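Local coordinates for protein aspartate aminotransferase (Giardia lamblia, PDB 3MEB) that probably catalyses the reversible transfer of the amino group from L-aspartate to 2-oxoglutarate, using pyridoxal 5'-phosphate as cofactor, as a homodimer, at residues A[75-79]-A[331-336]; A[85-91]-A[327-331]; A[228-232]-A[264-268]; A[357-361]-A[389-393]. All blocks are in the same frame, centred on the assembly; numbering follows the deposited sequence.

Interaction 1: A[75-79]-A[331-336]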
loop_
_atom_site.group_PDB
_atom_site.type_symbol
_atom_site.label_atom_id
_atom_site.label_comp_id
_atom_site.label_asym_id
_atom_site.label_seq_id
_atom_site.Cartn_x
_atom_site.Cartn_y
_atom_site.Cartn_z
ATOM N N ALA A 75 -7.901 20.389 -7.803
ATOM C CA ALA A 75 -8.447 19.061 -7.688
ATOM C C ALA A 75 -8.931 18.803 -6.263
ATOM O O ALA A 75 -10.001 18.230 -6.039
ATOM C CB ALA A 75 -7.395 18.028 -8.094
ATOM N N GLU A 76 -8.114 19.179 -5.290
ATOM C CA GLU A 76 -8.494 18.986 -3.891
ATOM C C GLU A 76 -9.800 19.642 -3.568
ATOM O O GLU A 76 -10.646 19.037 -2.908
ATOM C CB GLU A 76 -7.442 19.526 -2.907
ATOM C CG GLU A 76 -6.386 18.521 -2.469
ATOM C CD GLU A 76 -6.916 17.360 -1.668
ATOM O OE1 GLU A 76 -8.109 17.297 -1.287
ATOM O OE2 GLU A 76 -6.106 16.468 -1.429
ATOM N N ALA A 77 -9.952 20.902 -3.952
ATOM C CA ALA A 77 -11.199 21.602 -3.707
ATOM C C ALA A 77 -12.378 20.868 -4.356
ATOM O O ALA A 77 -13.483 20.851 -3.794
ATOM C CB ALA A 77 -11.123 23.024 -4.203
ATOM N N ILE A 78 -12.165 20.289 -5.546
ATOM C CA ILE A 78 -13.254 19.604 -6.205
ATOM C C ILE A 78 -13.627 18.352 -5.403
ATOM O O ILE A 78 -14.810 18.113 -5.087
ATOM C CB ILE A 78 -12.906 19.197 -7.668
ATOM C CG1 ILE A 78 -12.872 20.423 -8.584
ATOM C CG2 ILE A 78 -13.920 18.137 -8.213
ATOM C CD1 ILE A 78 -12.155 20.188 -9.909
ATOM N N ILE A 79 -12.634 17.525 -5.071
ATOM C CA ILE A 79 -12.970 16.225 -4.500
ATOM C C ILE A 79 -13.355 16.369 -3.038
ATOM O O ILE A 79 -14.107 15.557 -2.540
ATOM C CB ILE A 79 -11.836 15.172 -4.661
ATOM C CG1 ILE A 79 -10.589 15.577 -3.873
ATOM C CG2 ILE A 79 -11.497 15.009 -6.106
ATOM C CD1 ILE A 79 -9.416 14.583 -4.014
ATOM N N TYR A 331 -8.068 9.914 -7.232
ATOM C CA TYR A 331 -9.032 11.013 -7.435
ATOM C C TYR A 331 -8.344 12.288 -7.940
ATOM O O TYR A 331 -8.760 12.903 -8.954
ATOM C CB TYR A 331 -9.766 11.290 -6.115
ATOM C CG TYR A 331 -10.889 10.332 -5.688
ATOM C CD1 TYR A 331 -11.640 9.609 -6.608
ATOM C CD2 TYR A 331 -11.262 10.245 -4.336
ATOM C CE1 TYR A 331 -12.710 8.777 -6.188
ATOM C CE2 TYR A 331 -12.298 9.444 -3.918
ATOM C CZ TYR A 331 -13.025 8.701 -4.828
ATOM O OH TYR A 331 -14.073 7.927 -4.358
ATOM N N ILE A 332 -7.233 12.669 -7.311
ATOM C CA ILE A 332 -6.550 13.897 -7.753
ATOM C C ILE A 332 -6.106 13.776 -9.219
ATOM O O ILE A 332 -6.391 14.654 -10.029
ATOM C CB ILE A 332 -5.379 14.278 -6.810
ATOM C CG1 ILE A 332 -5.961 14.593 -5.400
ATOM C CG2 ILE A 332 -4.536 15.481 -7.352
ATOM C CD1 ILE A 332 -4.874 14.733 -4.326
ATOM N N VAL A 333 -5.410 12.685 -9.546
ATOM C CA VAL A 333 -4.885 12.492 -10.888
ATOM C C VAL A 333 -5.975 12.468 -11.958
ATOM O O VAL A 333 -5.853 13.131 -13.007
ATOM C CB VAL A 333 -4.021 11.213 -10.960
ATOM C CG1 VAL A 333 -3.599 10.898 -12.401
ATOM C CG2 VAL A 333 -2.837 11.349 -10.044
ATOM N N GLN A 334 -7.049 11.726 -11.708
ATOM C CA GLN A 334 -8.096 11.589 -12.688
ATOM C C GLN A 334 -8.851 12.912 -12.882
ATOM O O GLN A 334 -9.218 13.267 -14.003
ATOM C CB GLN A 334 -9.033 10.425 -12.310
ATOM C CG GLN A 334 -10.108 10.699 -11.287
ATOM C CD GLN A 334 -10.849 9.420 -10.950
ATOM O OE1 GLN A 334 -10.246 8.336 -10.944
ATOM N NE2 GLN A 334 -12.158 9.522 -10.704
ATOM N N VAL A 335 -9.071 13.634 -11.787
ATOM C CA VAL A 335 -9.766 14.931 -11.870
ATOM C C VAL A 335 -8.957 15.959 -12.721
ATOM O O VAL A 335 -9.524 16.733 -13.518
ATOM C CB VAL A 335 -10.090 15.476 -10.462
ATOM C CG1 VAL A 335 -10.448 17.023 -10.507
ATOM C CG2 VAL A 335 -11.244 14.637 -9.818
ATOM N N ILE A 336 -7.654 15.982 -12.527
ATOM C CA ILE A 336 -6.765 16.837 -13.298
ATOM C C ILE A 336 -6.787 16.427 -14.781
ATOM O O ILE A 336 -7.050 17.254 -15.670
ATOM C CB ILE A 336 -5.308 16.813 -12.738
ATOM C CG1 ILE A 336 -5.261 17.543 -11.382
ATOM C CG2 ILE A 336 -4.339 17.491 -13.731
ATOM C CD1 ILE A 336 -3.970 17.408 -10.561
#

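Interaction 2: A[85-91]-A[327-331]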
loop_
_atom_site.group_PDB
_atom_site.type_symbol
_atom_site.label_atom_id
_atom_site.label_comp_id
_atom_site.label_asym_id
_atom_site.label_seq_id
_atom_site.Cartn_x
_atom_site.Cartn_y
_atom_site.Cartn_z
ATOM N N LYS A 85 -20.010 11.799 -4.169
ATOM C CA LYS A 85 -19.370 11.502 -5.467
ATOM C C LYS A 85 -17.981 10.909 -5.214
ATOM O O LYS A 85 -17.656 9.814 -5.676
ATOM C CB LYS A 85 -19.280 12.797 -6.295
ATOM C CG LYS A 85 -18.776 12.651 -7.774
ATOM C CD LYS A 85 -18.806 13.965 -8.548
ATOM C CE LYS A 85 -20.219 14.477 -8.894
ATOM N NZ LYS A 85 -20.225 15.896 -9.442
ATOM N N TYR A 86 -17.174 11.620 -4.434
ATOM C CA TYR A 86 -15.834 11.174 -4.104
ATOM C C TYR A 86 -15.871 10.483 -2.744
ATOM O O TYR A 86 -15.325 10.984 -1.755
ATOM C CB TYR A 86 -14.847 12.359 -4.161
ATOM C CG TYR A 86 -14.749 12.909 -5.559
ATOM C CD1 TYR A 86 -13.972 12.269 -6.516
ATOM C CD2 TYR A 86 -15.483 14.022 -5.963
ATOM C CE1 TYR A 86 -13.887 12.726 -7.828
ATOM C CE2 TYR A 86 -15.417 14.487 -7.305
ATOM C CZ TYR A 86 -14.600 13.831 -8.221
ATOM O OH TYR A 86 -14.483 14.226 -9.541
ATOM N N ASN A 87 -16.517 9.319 -2.731
ATOM C CA ASN A 87 -16.781 8.595 -1.513
ATOM C C ASN A 87 -15.540 7.820 -1.077
ATOM O O ASN A 87 -14.523 7.842 -1.781
ATOM C CB ASN A 87 -18.021 7.695 -1.653
ATOM C CG ASN A 87 -17.803 6.484 -2.537
ATOM O OD1 ASN A 87 -16.720 5.921 -2.604
ATOM N ND2 ASN A 87 -18.890 6.039 -3.194
ATOM N N LYS A 88 -15.622 7.166 0.085
ATOM C CA LYS A 88 -14.472 6.497 0.678
ATOM C C LYS A 88 -14.630 4.986 0.670
ATOM O O LYS A 88 -14.029 4.310 1.502
ATOM C CB LYS A 88 -14.252 7.038 2.113
ATOM C CG LYS A 88 -13.901 8.539 2.068
ATOM C CD LYS A 88 -13.354 9.096 3.372
ATOM C CE LYS A 88 -13.223 10.642 3.292
ATOM N NZ LYS A 88 -12.247 11.005 2.255
ATOM N N GLU A 89 -15.445 4.470 -0.247
ATOM C CA GLU A 89 -15.662 3.040 -0.348
ATOM C C GLU A 89 -14.483 2.386 -1.002
ATOM O O GLU A 89 -13.611 3.059 -1.576
ATOM C CB GLU A 89 -16.948 2.727 -1.113
ATOM C CG GLU A 89 -18.215 3.411 -0.526
ATOM C CD GLU A 89 -18.411 3.047 0.949
ATOM O OE1 GLU A 89 -18.391 1.835 1.221
ATOM O OE2 GLU A 89 -18.550 3.949 1.802
ATOM N N TYR A 90 -14.418 1.073 -0.885
ATOM C CA TYR A 90 -13.339 0.350 -1.523
ATOM C C TYR A 90 -13.414 0.643 -3.038
ATOM O O TYR A 90 -14.481 0.502 -3.623
ATOM C CB TYR A 90 -13.466 -1.140 -1.318
ATOM C CG TYR A 90 -13.233 -1.664 0.082
ATOM C CD1 TYR A 90 -12.007 -1.474 0.739
ATOM C CD2 TYR A 90 -14.224 -2.400 0.734
ATOM C CE1 TYR A 90 -11.769 -2.012 2.014
ATOM C CE2 TYR A 90 -14.000 -2.944 2.006
ATOM C CZ TYR A 90 -12.781 -2.736 2.636
ATOM O OH TYR A 90 -12.598 -3.252 3.879
ATOM N N PRO A 91 -12.284 1.038 -3.654
ATOM C CA PRO A 91 -12.303 1.175 -5.106
ATOM C C PRO A 91 -12.297 -0.168 -5.820
ATOM O O PRO A 91 -12.147 -1.238 -5.184
ATOM C CB PRO A 91 -10.986 1.910 -5.396
ATOM C CG PRO A 91 -10.050 1.357 -4.347
ATOM C CD PRO A 91 -10.920 1.204 -3.112
ATOM N N ILE A 327 -7.347 5.539 -2.618
ATOM C CA ILE A 327 -8.218 6.332 -3.485
ATOM C C ILE A 327 -7.832 7.805 -3.665
ATOM O O ILE A 327 -8.078 8.375 -4.706
ATOM C CB ILE A 327 -9.666 6.259 -3.027
ATOM C CG1 ILE A 327 -9.881 6.862 -1.619
ATOM C CG2 ILE A 327 -10.171 4.795 -3.058
ATOM C CD1 ILE A 327 -11.325 6.640 -1.046
ATOM N N HIS A 328 -7.229 8.422 -2.665
ATOM C CA HIS A 328 -7.162 9.887 -2.659
ATOM C C HIS A 328 -6.295 10.445 -3.764
ATOM O O HIS A 328 -6.701 11.386 -4.486
ATOM C CB HIS A 328 -6.717 10.454 -1.315
ATOM C CG HIS A 328 -7.080 11.906 -1.165
ATOM N ND1 HIS A 328 -8.368 12.309 -0.942
ATOM C CD2 HIS A 328 -6.348 13.034 -1.283
ATOM C CE1 HIS A 328 -8.422 13.628 -0.907
ATOM N NE2 HIS A 328 -7.208 14.099 -1.120
ATOM N N GLY A 329 -5.116 9.844 -3.952
ATOM C CA GLY A 329 -4.258 10.258 -5.052
ATOM C C GLY A 329 -4.860 9.957 -6.409
ATOM O O GLY A 329 -4.619 10.696 -7.384
ATOM N N ALA A 330 -5.561 8.834 -6.505
ATOM C CA ALA A 330 -6.246 8.431 -7.772
ATOM C C ALA A 330 -7.291 9.467 -8.192
ATOM O O ALA A 330 -7.406 9.817 -9.377
ATOM C CB ALA A 330 -6.942 7.076 -7.612
ATOM N N TYR A 331 -8.068 9.914 -7.232
ATOM C CA TYR A 331 -9.032 11.013 -7.435
ATOM C C TYR A 331 -8.344 12.288 -7.940
ATOM O O TYR A 331 -8.760 12.903 -8.954
ATOM C CB TYR A 331 -9.766 11.290 -6.115
ATOM C CG TYR A 331 -10.889 10.332 -5.688
ATOM C CD1 TYR A 331 -11.640 9.609 -6.608
ATOM C CD2 TYR A 331 -11.262 10.245 -4.336
ATOM C CE1 TYR A 331 -12.710 8.777 -6.188
ATOM C CE2 TYR A 331 -12.298 9.444 -3.918
ATOM C CZ TYR A 331 -13.025 8.701 -4.828
ATOM O OH TYR A 331 -14.073 7.927 -4.358
HETATM O O HOH W 1 -16.486 6.788 -6.261
HETATM O O HOH W 2 -14.147 4.917 -3.528
#

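Interaction 3: A[228-232]-A[264-268]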
loop_
_atom_site.group_PDB
_atom_site.type_symbol
_atom_site.label_atom_id
_atom_site.label_comp_id
_atom_site.label_asym_id
_atom_site.label_seq_id
_atom_site.Cartn_x
_atom_site.Cartn_y
_atom_site.Cartn_z
ATOM N N LEU A 228 16.829 -0.805 -29.504
ATOM C CA LEU A 228 15.599 -1.382 -30.076
ATOM C C LEU A 228 15.789 -2.731 -30.822
ATOM O O LEU A 228 15.213 -3.737 -30.432
ATOM C CB LEU A 228 14.878 -0.343 -30.959
ATOM C CG LEU A 228 13.576 -0.780 -31.632
ATOM C CD1 LEU A 228 12.596 -1.196 -30.541
ATOM C CD2 LEU A 228 12.983 0.312 -32.569
ATOM N N PRO A 229 16.580 -2.761 -31.897
ATOM C CA PRO A 229 16.766 -4.036 -32.605
ATOM C C PRO A 229 17.395 -5.185 -31.771
ATOM O O PRO A 229 17.148 -6.356 -32.083
ATOM C CB PRO A 229 17.700 -3.660 -33.761
ATOM C CG PRO A 229 18.419 -2.420 -33.246
ATOM C CD PRO A 229 17.356 -1.681 -32.533
ATOM N N ILE A 230 18.203 -4.856 -30.754
ATOM C CA ILE A 230 18.814 -5.870 -29.902
ATOM C C ILE A 230 17.675 -6.511 -29.076
ATOM O O ILE A 230 17.572 -7.730 -28.937
ATOM C CB ILE A 230 19.851 -5.254 -28.905
ATOM C CG1 ILE A 230 21.032 -4.596 -29.623
ATOM C CG2 ILE A 230 20.380 -6.308 -27.925
ATOM C CD1 ILE A 230 21.880 -3.732 -28.678
ATOM N N MET A 231 16.817 -5.655 -28.539
ATOM C CA MET A 231 15.684 -6.070 -27.724
ATOM C C MET A 231 14.705 -6.918 -28.532
ATOM O O MET A 231 14.187 -7.925 -28.025
ATOM C CB MET A 231 14.982 -4.828 -27.147
ATOM C CG MET A 231 15.828 -4.029 -26.181
ATOM S SD MET A 231 16.138 -4.799 -24.582
ATOM C CE MET A 231 14.496 -4.938 -23.872
ATOM N N LYS A 232 14.469 -6.515 -29.780
ATOM C CA LYS A 232 13.613 -7.264 -30.710
ATOM C C LYS A 232 14.256 -8.602 -31.047
ATOM O O LYS A 232 13.609 -9.639 -30.941
ATOM C CB LYS A 232 13.391 -6.491 -32.021
ATOM C CG LYS A 232 12.459 -5.237 -31.933
ATOM C CD LYS A 232 11.010 -5.619 -31.691
ATOM C CE LYS A 232 10.353 -6.282 -32.894
ATOM N NZ LYS A 232 9.115 -6.981 -32.399
ATOM N N ASP A 264 5.684 0.685 -29.768
ATOM C CA ASP A 264 5.327 0.821 -31.172
ATOM C C ASP A 264 6.111 -0.162 -32.044
ATOM O O ASP A 264 5.590 -0.615 -33.055
ATOM C CB ASP A 264 5.554 2.259 -31.659
ATOM C CG ASP A 264 4.452 3.218 -31.217
ATOM O OD1 ASP A 264 3.395 2.761 -30.708
ATOM O OD2 ASP A 264 4.637 4.437 -31.393
ATOM N N ALA A 265 7.340 -0.487 -31.648
ATOM C CA ALA A 265 8.145 -1.493 -32.336
ATOM C C ALA A 265 7.814 -2.957 -31.978
ATOM O O ALA A 265 8.393 -3.872 -32.574
ATOM C CB ALA A 265 9.610 -1.221 -32.092
ATOM N N GLY A 266 6.921 -3.183 -30.997
ATOM C CA GLY A 266 6.540 -4.531 -30.593
ATOM C C GLY A 266 7.419 -5.172 -29.526
ATOM O O GLY A 266 7.419 -6.387 -29.372
ATOM N N VAL A 267 8.165 -4.367 -28.787
ATOM C CA VAL A 267 8.894 -4.859 -27.659
ATOM C C VAL A 267 7.873 -4.966 -26.543
ATOM O O VAL A 267 7.050 -4.065 -26.347
ATOM C CB VAL A 267 10.018 -3.900 -27.199
ATOM C CG1 VAL A 267 10.744 -4.472 -25.957
ATOM C CG2 VAL A 267 11.005 -3.633 -28.318
ATOM N N GLU A 268 7.903 -6.073 -25.826
ATOM C CA GLU A 268 6.959 -6.248 -24.724
ATOM C C GLU A 268 7.536 -5.572 -23.481
ATOM O O GLU A 268 8.697 -5.780 -23.145
ATOM C CB GLU A 268 6.655 -7.738 -24.499
ATOM C CG GLU A 268 6.027 -8.349 -25.750
ATOM C CD GLU A 268 5.398 -9.679 -25.519
ATOM O OE1 GLU A 268 6.145 -10.680 -25.473
ATOM O OE2 GLU A 268 4.145 -9.740 -25.428
#

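Interaction 4: A[357-361]-A[389-393]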
loop_
_atom_site.group_PDB
_atom_site.type_symbol
_atom_site.label_atom_id
_atom_site.label_comp_id
_atom_site.label_asym_id
_atom_site.label_seq_id
_atom_site.Cartn_x
_atom_site.Cartn_y
_atom_site.Cartn_z
ATOM N N ILE A 357 14.538 24.291 -11.225
ATOM C CA ILE A 357 15.645 23.391 -11.077
ATOM C C ILE A 357 16.798 23.832 -11.976
ATOM O O ILE A 357 17.928 23.896 -11.525
ATOM C CB ILE A 357 15.235 21.938 -11.374
ATOM C CG1 ILE A 357 14.309 21.418 -10.258
ATOM C CG2 ILE A 357 16.480 21.042 -11.496
ATOM C CD1 ILE A 357 13.663 20.060 -10.611
ATOM N N HIS A 358 16.498 24.145 -13.232
ATOM C CA HIS A 358 17.527 24.651 -14.119
ATOM C C HIS A 358 18.166 25.932 -13.587
ATOM O O HIS A 358 19.374 26.047 -13.563
ATOM C CB HIS A 358 16.997 24.790 -15.557
ATOM C CG HIS A 358 16.960 23.483 -16.278
ATOM N ND1 HIS A 358 18.105 22.784 -16.589
ATOM C CD2 HIS A 358 15.924 22.727 -16.711
ATOM C CE1 HIS A 358 17.777 21.657 -17.190
ATOM N NE2 HIS A 358 16.459 21.601 -17.277
ATOM N N ARG A 359 17.376 26.892 -13.147
ATOM C CA ARG A 359 17.941 28.126 -12.587
ATOM C C ARG A 359 18.866 27.875 -11.377
ATOM O O ARG A 359 19.882 28.545 -11.232
ATOM C CB ARG A 359 16.819 29.101 -12.187
ATOM C CG ARG A 359 16.132 29.708 -13.393
ATOM C CD ARG A 359 15.270 30.929 -13.027
ATOM N NE ARG A 359 14.207 30.582 -12.070
ATOM C CZ ARG A 359 13.007 30.099 -12.408
ATOM N NH1 ARG A 359 12.682 29.903 -13.688
ATOM N NH2 ARG A 359 12.112 29.824 -11.470
ATOM N N MET A 360 18.526 26.881 -10.553
ATOM C CA MET A 360 19.373 26.477 -9.434
ATOM C C MET A 360 20.644 25.758 -9.896
ATOM O O MET A 360 21.684 25.932 -9.323
ATOM C CB MET A 360 18.599 25.602 -8.449
ATOM C CG MET A 360 17.491 26.326 -7.664
ATOM S SD MET A 360 17.986 27.792 -6.743
ATOM C CE MET A 360 17.841 29.071 -8.014
ATOM N N ARG A 361 20.563 24.955 -10.935
ATOM C CA ARG A 361 21.771 24.394 -11.543
ATOM C C ARG A 361 22.741 25.501 -11.976
ATOM O O ARG A 361 23.921 25.475 -11.626
ATOM C CB ARG A 361 21.399 23.543 -12.740
ATOM C CG ARG A 361 20.731 22.213 -12.373
ATOM C CD ARG A 361 20.396 21.394 -13.634
ATOM N NE ARG A 361 19.725 20.160 -13.257
ATOM C CZ ARG A 361 20.295 19.167 -12.579
ATOM N NH1 ARG A 361 21.561 19.235 -12.176
ATOM N NH2 ARG A 361 19.588 18.097 -12.278
ATOM N N ILE A 389 20.340 15.347 -15.884
ATOM C CA ILE A 389 18.929 15.296 -16.237
ATOM C C ILE A 389 18.107 14.930 -15.022
ATOM O O ILE A 389 18.387 13.917 -14.364
ATOM C CB ILE A 389 18.672 14.223 -17.337
ATOM C CG1 ILE A 389 19.534 14.476 -18.580
ATOM C CG2 ILE A 389 17.229 14.172 -17.715
ATOM C CD1 ILE A 389 19.342 15.831 -19.207
ATOM N N GLY A 390 17.056 15.711 -14.757
ATOM C CA GLY A 390 16.159 15.438 -13.660
ATOM C C GLY A 390 16.361 16.333 -12.469
ATOM O O GLY A 390 16.734 17.496 -12.588
ATOM N N MET A 391 16.122 15.758 -11.297
ATOM C CA MET A 391 16.227 16.477 -10.050
ATOM C C MET A 391 17.619 16.537 -9.429
ATOM O O MET A 391 17.846 17.380 -8.555
ATOM C CB MET A 391 15.326 15.811 -9.016
ATOM C CG MET A 391 13.872 16.118 -9.167
ATOM S SD MET A 391 12.926 15.467 -7.772
ATOM C CE MET A 391 11.307 16.162 -8.168
ATOM N N PHE A 392 18.520 15.626 -9.815
ATOM C CA PHE A 392 19.748 15.451 -9.069
ATOM C C PHE A 392 21.000 15.856 -9.848
ATOM O O PHE A 392 20.999 16.034 -11.097
ATOM C CB PHE A 392 19.912 14.002 -8.590
ATOM C CG PHE A 392 18.709 13.445 -7.833
ATOM C CD1 PHE A 392 18.445 13.826 -6.508
ATOM C CD2 PHE A 392 17.861 12.549 -8.450
ATOM C CE1 PHE A 392 17.361 13.306 -5.811
ATOM C CE2 PHE A 392 16.726 12.025 -7.763
ATOM C CZ PHE A 392 16.485 12.401 -6.452
ATOM N N THR A 393 22.079 16.031 -9.090
ATOM C CA THR A 393 23.411 15.963 -9.639
ATOM C C THR A 393 24.163 14.852 -8.895
ATOM O O THR A 393 24.165 14.791 -7.651
ATOM C CB THR A 393 24.164 17.320 -9.568
ATOM O OG1 THR A 393 23.370 18.369 -10.178
ATOM C CG2 THR A 393 25.481 17.210 -10.284
HETATM O O HOH W 3 17.042 19.664 -14.633
#

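Interaction 1: A[75-79]-A[331-336]
Ile79 meets three residues of the 331-336 segment, and following it outward from its backbone takes in much of the contact. Its CB points at the other helix and splits there. The CG2 branch lies against Val335, its methyl 3.7 Å from Val335 CG2. The other branch, CG1, stands between the backbone N and the carbonyl carbon (chi1 65°), the crowded position on a helix, and from there runs straight on to CD1. That methyl drops between two residues of the facing turn: Ile79 CD1 is 3.7 Å from Ile332 CG1 and 3.9 Å from Tyr331 CB, with the Ile332 side chain passing at about a right angle.

One turn back, Ala75 lets the backbones come near, its CA 5.5 Å from that of Ile332. Its single methyl touches Ile332 CG2, Val335 CG1 and Ile336 CG1, while Ile78 CD1, sliding past in the opposite direction, reaches Val335 CG1 at 3.6 Å. No hydrogen bond links the two segments. Glu76 bends round to bring OE2 within 3.6 Å of Ile332 CD1, but this buried carboxylate has its polar partners elsewhere: a hydrogen bond with His328 NE2 and a salt bridge to Lys88 of the second subunit.

This is plain helix-on-helix packing by apolar side chains, the axes of the two segments approaching to 9.4 Å and crossing at 105°. Helix 340-370 closes over Ile78, Val335 and Ile336 through Leu342 and Phe346, and helix 97-108 packs on Val333 and Gln334, placing helix 327-337 between helices 70-81 and 97-108.

Interaction 2: A[85-91]-A[327-331]
Tyr86 sets its ring edge-on against the face of Tyr331, a T-shaped pair with planes at 86° and centroids 5.0 Å apart. Tyr86 is the centre of an inverse gamma turn, and the next residue, Asn87, begins an Asx turn; together they shape a loop that lies beside helix 327-337. Tyr86 CD1 is the atom that comes down over the middle of the Tyr331 ring, 3.5 Å from Tyr331 CD1. Nearer the backbone, Tyr86 CB also lies over the Tyr331 ring in a CH-pi contact.

At the far end of that ring the hydroxyl of Tyr331 donates to Asn87 O, a short bond of 2.6 Å, the phenol tilted 24° from the carbonyl plane. Asn87 O also touches Ile327 CD1. The other branch of Ile327, CG2, packs on the ring of Pro91, 3.7 Å from Pro91 CD, so this one isoleucine spans the loop from Asn87 to Pro91.

Outside this shell the ring of Phe96 lies nearly parallel to that of Tyr331. The loop also faces the second subunit: Lys88 bridges to Glu76 and Glu284 there, Glu89 to Arg60, and Tyr90, a cofactor-binding residue of this enzyme, points away from the helix and meets Tyr282 and Lys277 of that subunit.

Two waters sit at Tyr331 OH. One donates to it and to Lys85 O; the second also lies 2.7 Å from Glu89 O and near Asn87 OD1, the oxygen that closes the Asx turn by accepting from Glu89 N at 3.0 Å.

Interaction 3: A[228-232]-A[264-268]
With chi1 at -180°, Leu228 turns CG away from its backbone N, and both its methyls then touch the CB of Ala265. Leu228 CD1 is only 3.4 Å from Ala265 CB, tighter than usual for two carbons, and it also rests on Val267 CG2 at 3.7 Å. One helical turn on, Lys232 has CG beside its backbone N and bends at both chi2 and chi3, curling across so that its end lies over the chain reversal opposite. Its CE comes within 3.1 Å of Ala265 O; NZ is 3.2 Å from that same oxygen and 3.5 Å from Gly266 O.

Those carbonyls lie just where helix 257-264 ends, in a Schellman motif with Gly266 at positive phi (88°), before the chain enters strand 269-274. The ammonium group thus sits at the C-terminal end of a helix, where it would probably be favoured by the partial negative charge of the carbonyls.

Val267 packs beside them. Its CG2 meets Lys232 CD at 3.9 Å and, more loosely, Met231 CB. Phe262, from helix 257-264, backs Leu228, Met231 and Val267 alike.

Interaction 4: A[357-361]-A[389-393]
The guanidinium of Arg361 meets the 389-393 segment edge-on, its chain extended from CG to NE so that the flat group is carried off helix 340-370. NH2 points between two backbone oxygens and bonds to both, 2.9 Å to Gly390 O and 2.8 Å to Phe392 O, the second nearly straight at 169°. Both oxygens lie in the guanidinium plane, yet the nitrogen stands above each carbonyl plane, 61° out of it at Gly390 and 51° at Phe392.

NH1 is turned to Thr393, bonding OG1 at 2.8 Å with a bend at the hydrogen, and makes a weak second bond to Phe392 O; it also donates to Ile385 O. A water accepts from NE and donates to Gly390 O. Ile357 lays CG2 3.7 Å from Gly390 O, and its CD1 approaches Met391 CG.

Phe392 itself points the opposite way, toward Asn213, Tyr244 and the cofactor pocket, and strand 392-394 pairs antiparallel with 419-421. The arginine's bonds tie the turn leading to Phe392 to the helix. A buried positive charge is therefore spread over neutral oxygens, with no carboxylate among the partners named, which would probably stabilise it.

In the fold
Interactions 1 and 2 form one continuous patch, their centres 10 Å apart. Tyr331 belongs to both, Glu76 OE2 lies 2.6 Å from His328 NE2, and Val335 and Ile79 both pack on Tyr86. Helix 327-337 thus contacts both helix 70-81 and the loop bearing Tyr90 at the subunit interface, where Tyr90 faces Lys277 of the second subunit. Interaction 4 borders the cofactor pocket: its nearest atoms are about 17 Å from those of interaction 2, and the Phe392 side chain is about 5 Å from bound pyridoxal phosphate. Interaction 3 is remote from the annotated sites, its centre 31 to 37 Å from the others, and joins helix 221-234 to the loop between helix 257-264 and strand 269-274 of the large sheet.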